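Local coordinates for Mll5499 protein (Mesorhizobium loti, PDB 3BDE) that is of unknown function but belongs to the Dabb family of stress-responsive alpha/beta-barrel proteins and forms a homodimer, at residues 25-30 against 40-45. Numbering follows the deposited sequence. Where two conformers were deposited one is given.
Sequences VVFTLK and RFLVDA. With EDO (1,2-ethanediol), chain G.
F27 and L29 of the first strand meet F41 and L42 of the first helix in the hydrophobic core of a ferredoxin-like fold. In this fold the helices pack on one face of an antiparallel sheet. Strand 25-29 lies in the middle of that sheet, and helix 40-45 packs across one face of it; the two segment axes come within 11.5 Å, and their N-to-C directions differ by 136°. F41 does most of the work on the helix side. Its CG stands anti to the backbone N (chi1 178°), and this places one ring face against L29. L29 CD2 sits over that face, 3.7 Å from the centroid of the F41 ring and nearly on the normal. This is a CH-pi contact. The other methyl, L29 CD1, lies 3.9 Å from F41 CD1. The ring of F27 meets F41 obliquely: F27 CE2 is 3.8 Å from F41 CE1, and the planes are 62° apart. L42 reaches the strand with the end of its side chain. Its CD2 comes to the edge of the F27 ring, 4.1 Å from F27 CZ. W101 of helix 91-104 and F74 of strand 72-78 each pack edge-to-face with F27, and both also touch F41. L42 also packs on L116 of the second subunit, so this side chain borders the dimer interface. At the outer side of the helix, R40 NH2 makes a weak hydrogen bond to O1 of a 1,2-ethanediol, probably from the crystallisation liquor. Cutting F41 back to an alanine is likely to deprive L29 CD2 of the aromatic face and open a gap beside the F27 ring. All four touching residues are buried and apolar. Helix and strand are therefore held here by dispersion, CH-pi contact and the exclusion of water.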
loop_
_atom_site.group_PDB
_atom_site.type_symbol
_atom_site.label_atom_id
_atom_site.label_comp_id
_atom_site.label_asym_id
_atom_site.label_seq_id
_atom_site.Cartn_x
_atom_site.Cartn_y
_atom_site.Cartn_z
ATOM N N VAL A 25 -6.560 -1.083 1.278
ATOM C CA VAL A 25 -7.477 0.034 1.023
ATOM C C VAL A 25 -7.006 1.224 1.859
ATOM O O VAL A 25 -6.740 1.049 3.037
ATOM C CB VAL A 25 -8.965 -0.362 1.306
ATOM C CG1 VAL A 25 -9.186 -0.808 2.784
ATOM C CG2 VAL A 25 -9.905 0.766 0.924
ATOM N N VAL A 26 -6.869 2.395 1.233
ATOM C CA VAL A 26 -6.488 3.638 1.912
ATOM C C VAL A 26 -7.779 4.464 1.944
ATOM O O VAL A 26 -8.493 4.515 0.942
ATOM C CB VAL A 26 -5.276 4.355 1.204
ATOM C CG1 VAL A 26 -5.672 5.002 -0.110
ATOM C CG2 VAL A 26 -4.639 5.396 2.109
ATOM N N PHE A 27 -8.078 5.097 3.079
ATOM C CA PHE A 27 -9.359 5.798 3.203
ATOM C C PHE A 27 -9.422 6.901 4.233
ATOM O O PHE A 27 -8.541 7.033 5.091
ATOM C CB PHE A 27 -10.470 4.767 3.528
ATOM C CG PHE A 27 -10.300 4.067 4.863
ATOM C CD1 PHE A 27 -9.549 2.892 4.967
ATOM C CD2 PHE A 27 -10.929 4.554 6.020
ATOM C CE1 PHE A 27 -9.405 2.251 6.223
ATOM C CE2 PHE A 27 -10.789 3.919 7.256
ATOM C CZ PHE A 27 -10.027 2.775 7.356
ATOM N N THR A 28 -10.494 7.673 4.110
ATOM C CA THR A 28 -10.839 8.760 5.014
ATOM C C THR A 28 -12.302 8.538 5.379
ATOM O O THR A 28 -13.127 8.181 4.517
ATOM C CB THR A 28 -10.643 10.127 4.356
ATOM O OG1 THR A 28 -9.244 10.333 4.169
ATOM C CG2 THR A 28 -11.176 11.241 5.243
ATOM N N LEU A 29 -12.603 8.714 6.652
ATOM C CA LEU A 29 -13.974 8.551 7.146
ATOM C C LEU A 29 -14.654 9.923 7.175
ATOM O O LEU A 29 -13.989 10.940 7.174
ATOM C CB LEU A 29 -13.942 7.950 8.544
ATOM C CG LEU A 29 -13.274 6.585 8.688
ATOM C CD1 LEU A 29 -13.111 6.254 10.204
ATOM C CD2 LEU A 29 -14.118 5.577 7.963
ATOM N N LYS A 30 -15.982 9.923 7.222
ATOM C CA LYS A 30 -16.792 11.160 7.361
ATOM C C LYS A 30 -16.705 11.726 8.786
ATOM O O LYS A 30 -16.988 12.917 9.004
ATOM C CB LYS A 30 -18.266 10.881 7.028
ATOM C CG LYS A 30 -18.464 10.456 5.595
ATOM C CD LYS A 30 -19.870 10.098 5.293
ATOM C CE LYS A 30 -20.010 9.693 3.843
ATOM N NZ LYS A 30 -21.393 9.193 3.616
ATOM N N ARG A 40 -14.645 3.582 16.937
ATOM C CA ARG A 40 -15.602 2.485 16.798
ATOM C C ARG A 40 -15.572 1.825 15.421
ATOM O O ARG A 40 -15.644 0.586 15.331
ATOM C CB ARG A 40 -16.984 3.031 17.156
ATOM C CG ARG A 40 -18.106 2.075 17.348
ATOM C CD ARG A 40 -19.019 2.645 18.449
ATOM N NE ARG A 40 -19.385 4.025 18.125
ATOM C CZ ARG A 40 -19.443 5.077 18.957
ATOM N NH1 ARG A 40 -19.080 5.014 20.244
ATOM N NH2 ARG A 40 -19.814 6.259 18.456
ATOM N N PHE A 41 -15.433 2.625 14.354
ATOM C CA PHE A 41 -15.321 2.066 12.994
ATOM C C PHE A 41 -14.063 1.171 12.906
ATOM O O PHE A 41 -14.133 0.035 12.442
ATOM C CB PHE A 41 -15.255 3.176 11.925
ATOM C CG PHE A 41 -15.087 2.660 10.531
ATOM C CD1 PHE A 41 -13.797 2.421 10.006
ATOM C CD2 PHE A 41 -16.193 2.382 9.739
ATOM C CE1 PHE A 41 -13.631 1.911 8.724
ATOM C CE2 PHE A 41 -16.044 1.872 8.448
ATOM C CZ PHE A 41 -14.766 1.634 7.931
ATOM N N LEU A 42 -12.934 1.692 13.385
ATOM C CA LEU A 42 -11.656 0.975 13.342
ATOM C C LEU A 42 -11.651 -0.326 14.211
ATOM O O LEU A 42 -11.255 -1.423 13.748
ATOM C CB LEU A 42 -10.527 1.929 13.771
ATOM C CG LEU A 42 -10.298 3.142 12.864
ATOM C CD1 LEU A 42 -9.309 4.100 13.503
ATOM C CD2 LEU A 42 -9.839 2.706 11.452
ATOM N N VAL A 43 -12.146 -0.198 15.438
ATOM C CA VAL A 43 -12.242 -1.312 16.399
ATOM C C VAL A 43 -13.164 -2.401 15.849
ATOM O O VAL A 43 -12.765 -3.557 15.788
ATOM C CB VAL A 43 -12.657 -0.815 17.809
ATOM C CG1 VAL A 43 -12.861 -1.961 18.779
ATOM C CG2 VAL A 43 -11.587 0.138 18.340
ATOM N N ASP A 44 -14.339 -2.010 15.352
ATOM C CA ASP A 44 -15.305 -2.980 14.796
ATOM C C ASP A 44 -14.839 -3.623 13.488
ATOM O O ASP A 44 -15.037 -4.825 13.297
ATOM C CB ASP A 44 -16.682 -2.354 14.621
ATOM C CG ASP A 44 -17.293 -1.869 15.956
ATOM O OD1 ASP A 44 -16.822 -2.244 17.046
ATOM O OD2 ASP A 44 -18.238 -1.065 15.908
ATOM N N ALA A 45 -14.223 -2.838 12.602
ATOM C CA ALA A 45 -13.669 -3.367 11.335
ATOM C C ALA A 45 -12.636 -4.470 11.602
ATOM O O ALA A 45 -12.667 -5.552 10.981
ATOM C CB ALA A 45 -13.030 -2.236 10.511
HETATM C C1 EDO G . -20.109 9.518 19.882
HETATM O O1 EDO G . -20.140 8.582 20.969
HETATM C C2 EDO G . -20.303 10.974 20.308
HETATM O O2 EDO G . -19.764 11.230 21.615
#